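Local coordinates for conserved hypothetical protein (Deinococcus radiodurans, PDB 2G40) that may function in L-lactate utilization as a homodimeric member of the LutC/YkgG family, at residues P50-F60 and V166-T174. Sequence-based numbering, arbitrary orientation.
Sequences PLSRAEILHQF and VREDQIVQT
Arg53, in the first turn of helix 53-66, spends all three guanidinium nitrogens on Glu168 and Ile171, its flat head serving a carbonyl and a carboxylate at once. NH1 and NH2 meet Ile171 O end-on, NH1 at 2.8 Å, both from the same face of that carbonyl. NE (3.1 Å) and NH2 share Glu168 OE2 side-on, a salt bridge with guanidinium and carboxylate planes 89° apart; NE meets OE2 on the syn side but tilted out of the carboxylate plane, whereas NH2 comes from above it. Bends at chi2 and chi3 fold the long arginine toward these acceptors. Here strand 161-167 of the parallel sheet, consistent with the Rossmann-like clan of the LUD domain, leads through 3-10 turn 168-170 into strand 171-172, outermost in the mixed sheet within this chain, and the helix packs against this passage. Ile171, branched and apolar, touches Ile56 CG2 with CG2, presses CD1 tightly on Leu57 CD2 (3.4 Å), and lays CG1 over one face of Phe60, offset toward the rim. Gln173, long and extended with CG anti to its N (chi1 175°), brings OE1 to Leu51 N, a nearly straight bond (169°) of 2.9 Å. Ser52's short hydroxyl accepts from Glu55 N in the helix's first turn, while Glu55 OE1 accepts from Ser52 N, a capping box.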
loop_
_atom_site.group_PDB
_atom_site.type_symbol
_atom_site.label_atom_id
_atom_site.label_comp_id
_atom_site.label_asym_id
_atom_site.label_seq_id
_atom_site.Cartn_x
_atom_site.Cartn_y
_atom_site.Cartn_z
ATOM N N PRO A 50 -23.790 7.905 15.056
ATOM C CA PRO A 50 -23.286 8.096 13.704
ATOM C C PRO A 50 -23.500 9.504 13.181
ATOM O O PRO A 50 -24.518 10.112 13.461
ATOM C CB PRO A 50 -24.105 7.089 12.870
ATOM C CG PRO A 50 -25.122 6.525 13.794
ATOM C CD PRO A 50 -24.579 6.671 15.163
ATOM N N LEU A 51 -22.535 10.010 12.423
ATOM C CA LEU A 51 -22.689 11.292 11.743
ATOM C C LEU A 51 -23.675 11.135 10.582
ATOM O O LEU A 51 -23.879 10.027 10.056
ATOM C CB LEU A 51 -21.337 11.782 11.229
ATOM C CG LEU A 51 -20.306 12.213 12.283
ATOM C CD1 LEU A 51 -19.010 12.648 11.604
ATOM C CD2 LEU A 51 -20.847 13.321 13.180
ATOM N N SER A 52 -24.301 12.234 10.186
ATOM C CA SER A 52 -25.134 12.215 9.001
ATOM C C SER A 52 -24.253 12.085 7.774
ATOM O O SER A 52 -23.048 12.358 7.829
ATOM C CB SER A 52 -25.963 13.487 8.917
ATOM O OG SER A 52 -25.157 14.608 8.591
ATOM N N ARG A 53 -24.845 11.694 6.654
ATOM C CA ARG A 53 -24.110 11.652 5.393
ATOM C C ARG A 53 -23.535 13.011 5.039
ATOM O O ARG A 53 -22.405 13.097 4.559
ATOM C CB ARG A 53 -24.983 11.160 4.239
ATOM C CG ARG A 53 -25.477 9.721 4.386
ATOM C CD ARG A 53 -24.304 8.742 4.497
ATOM N NE ARG A 53 -23.364 8.886 3.384
ATOM C CZ ARG A 53 -22.158 8.329 3.345
ATOM N NH1 ARG A 53 -21.728 7.582 4.351
ATOM N NH2 ARG A 53 -21.384 8.499 2.285
ATOM N N ALA A 54 -24.293 14.071 5.281
ATOM C CA ALA A 54 -23.776 15.410 4.989
ATOM C C ALA A 54 -22.532 15.744 5.820
ATOM O O ALA A 54 -21.549 16.246 5.286
ATOM C CB ALA A 54 -24.858 16.460 5.183
ATOM N N GLU A 55 -22.588 15.456 7.118
ATOM C CA GLU A 55 -21.458 15.657 8.032
ATOM C C GLU A 55 -20.250 14.799 7.669
ATOM O O GLU A 55 -19.096 15.242 7.770
ATOM C CB GLU A 55 -21.884 15.340 9.450
ATOM C CG GLU A 55 -22.862 16.325 10.039
ATOM C CD GLU A 55 -23.468 15.841 11.334
ATOM O OE1 GLU A 55 -23.760 14.635 11.474
ATOM O OE2 GLU A 55 -23.675 16.688 12.230
ATOM N N ILE A 56 -20.522 13.576 7.235
ATOM C CA ILE A 56 -19.477 12.673 6.769
ATOM C C ILE A 56 -18.756 13.253 5.539
ATOM O O ILE A 56 -17.532 13.281 5.500
ATOM C CB ILE A 56 -20.041 11.257 6.480
ATOM C CG1 ILE A 56 -20.449 10.582 7.787
ATOM C CG2 ILE A 56 -19.011 10.401 5.748
ATOM C CD1 ILE A 56 -21.217 9.284 7.565
ATOM N N LEU A 57 -19.522 13.698 4.541
ATOM C CA LEU A 57 -18.973 14.310 3.339
ATOM C C LEU A 57 -18.137 15.537 3.674
ATOM O O LEU A 57 -17.007 15.704 3.188
ATOM C CB LEU A 57 -20.109 14.675 2.378
ATOM C CG LEU A 57 -20.706 13.454 1.659
ATOM C CD1 LEU A 57 -21.962 13.817 0.906
ATOM C CD2 LEU A 57 -19.688 12.824 0.717
ATOM N N HIS A 58 -18.672 16.381 4.550
ATOM C CA HIS A 58 -17.955 17.578 4.967
ATOM C C HIS A 58 -16.696 17.232 5.732
ATOM O O HIS A 58 -15.654 17.817 5.514
ATOM C CB HIS A 58 -18.850 18.468 5.810
ATOM C CG HIS A 58 -19.941 19.123 5.028
ATOM N ND1 HIS A 58 -21.014 19.740 5.629
ATOM C CD2 HIS A 58 -20.122 19.268 3.693
ATOM C CE1 HIS A 58 -21.815 20.228 4.699
ATOM N NE2 HIS A 58 -21.280 19.984 3.519
ATOM N N GLN A 59 -16.780 16.239 6.596
ATOM C CA GLN A 59 -15.592 15.762 7.302
ATOM C C GLN A 59 -14.506 15.203 6.382
ATOM O O GLN A 59 -13.322 15.502 6.556
ATOM C CB GLN A 59 -16.014 14.714 8.327
ATOM C CG GLN A 59 -14.865 14.137 9.122
ATOM C CD GLN A 59 -15.365 13.210 10.171
ATOM O OE1 GLN A 59 -15.848 12.115 9.877
ATOM N NE2 GLN A 59 -15.259 13.631 11.397
ATOM N N PHE A 60 -14.906 14.390 5.408
ATOM C CA PHE A 60 -13.988 13.787 4.460
ATOM C C PHE A 60 -13.284 14.902 3.708
ATOM O O PHE A 60 -12.055 14.913 3.621
ATOM C CB PHE A 60 -14.754 12.882 3.492
ATOM C CG PHE A 60 -13.897 12.187 2.465
ATOM C CD1 PHE A 60 -12.845 11.366 2.844
ATOM C CD2 PHE A 60 -14.176 12.331 1.102
ATOM C CE1 PHE A 60 -12.074 10.689 1.889
ATOM C CE2 PHE A 60 -13.420 11.691 0.148
ATOM C CZ PHE A 60 -12.352 10.848 0.546
ATOM N N VAL A 166 -14.004 8.914 -6.008
ATOM C CA VAL A 166 -14.609 8.276 -4.849
ATOM C C VAL A 166 -16.102 8.463 -4.988
ATOM O O VAL A 166 -16.580 9.574 -5.006
ATOM C CB VAL A 166 -14.128 8.961 -3.566
ATOM C CG1 VAL A 166 -14.824 8.333 -2.341
ATOM C CG2 VAL A 166 -12.602 8.902 -3.456
ATOM N N ARG A 167 -16.862 7.381 -5.102
ATOM C CA ARG A 167 -18.307 7.526 -5.154
ATOM C C ARG A 167 -18.783 7.959 -3.782
ATOM O O ARG A 167 -18.249 7.497 -2.800
ATOM C CB ARG A 167 -18.963 6.220 -5.518
ATOM C CG ARG A 167 -18.557 5.675 -6.849
ATOM C CD ARG A 167 -19.577 4.684 -7.359
ATOM N NE ARG A 167 -19.808 3.630 -6.382
ATOM C CZ ARG A 167 -19.009 2.579 -6.212
ATOM N NH1 ARG A 167 -17.930 2.413 -6.975
ATOM N NH2 ARG A 167 -19.298 1.675 -5.283
ATOM N N GLU A 168 -19.772 8.846 -3.714
ATOM C CA GLU A 168 -20.332 9.261 -2.434
ATOM C C GLU A 168 -20.621 8.050 -1.534
ATOM O O GLU A 168 -20.308 8.080 -0.340
ATOM C CB GLU A 168 -21.593 10.100 -2.642
ATOM C CG GLU A 168 -22.258 10.595 -1.367
ATOM C CD GLU A 168 -23.219 9.601 -0.719
ATOM O OE1 GLU A 168 -23.665 8.628 -1.376
ATOM O OE2 GLU A 168 -23.531 9.811 0.470
ATOM N N ASP A 169 -21.170 6.977 -2.116
ATOM C CA ASP A 169 -21.546 5.768 -1.365
ATOM C C ASP A 169 -20.382 4.901 -0.916
ATOM O O ASP A 169 -20.581 3.911 -0.221
ATOM C CB ASP A 169 -22.563 4.918 -2.148
ATOM C CG ASP A 169 -21.991 4.320 -3.430
ATOM O OD1 ASP A 169 -20.768 4.343 -3.638
ATOM O OD2 ASP A 169 -22.790 3.817 -4.241
ATOM N N GLN A 170 -19.169 5.268 -1.301
ATOM C CA GLN A 170 -17.976 4.569 -0.845
ATOM C C GLN A 170 -17.365 5.238 0.380
ATOM O O GLN A 170 -16.370 4.756 0.922
ATOM C CB GLN A 170 -16.906 4.546 -1.947
ATOM C CG GLN A 170 -17.197 3.600 -3.071
ATOM C CD GLN A 170 -16.104 3.646 -4.097
ATOM O OE1 GLN A 170 -15.871 4.681 -4.704
ATOM N NE2 GLN A 170 -15.438 2.534 -4.303
ATOM N N ILE A 171 -17.922 6.364 0.797
ATOM C CA ILE A 171 -17.368 7.079 1.931
ATOM C C ILE A 171 -18.090 6.618 3.200
ATOM O O ILE A 171 -19.309 6.689 3.270
ATOM C CB ILE A 171 -17.520 8.591 1.767
ATOM C CG1 ILE A 171 -16.821 9.066 0.487
ATOM C CG2 ILE A 171 -16.986 9.288 3.000
ATOM C CD1 ILE A 171 -17.288 10.454 0.024
ATOM N N VAL A 172 -17.337 6.138 4.179
ATOM C CA VAL A 172 -17.889 5.737 5.468
ATOM C C VAL A 172 -17.268 6.624 6.512
ATOM O O VAL A 172 -16.270 7.293 6.250
ATOM C CB VAL A 172 -17.613 4.232 5.802
ATOM C CG1 VAL A 172 -18.222 3.353 4.730
ATOM C CG2 VAL A 172 -16.114 3.952 5.951
ATOM N N GLN A 173 -17.854 6.639 7.693
ATOM C CA GLN A 173 -17.377 7.538 8.727
ATOM C C GLN A 173 -16.112 7.040 9.398
ATOM O O GLN A 173 -15.140 7.789 9.547
ATOM C CB GLN A 173 -18.458 7.769 9.770
ATOM C CG GLN A 173 -17.965 8.597 10.935
ATOM C CD GLN A 173 -19.008 8.803 11.981
ATOM O OE1 GLN A 173 -20.191 8.516 11.774
ATOM N NE2 GLN A 173 -18.576 9.305 13.135
ATOM N N THR A 174 -16.130 5.788 9.840
ATOM C CA THR A 174 -15.117 5.294 10.752
ATOM C C THR A 174 -14.179 4.298 10.084
ATOM O O THR A 174 -14.546 3.616 9.122
ATOM C CB THR A 174 -15.777 4.594 11.949
ATOM O OG1 THR A 174 -16.532 3.470 11.469
ATOM C CG2 THR A 174 -16.699 5.559 12.702
#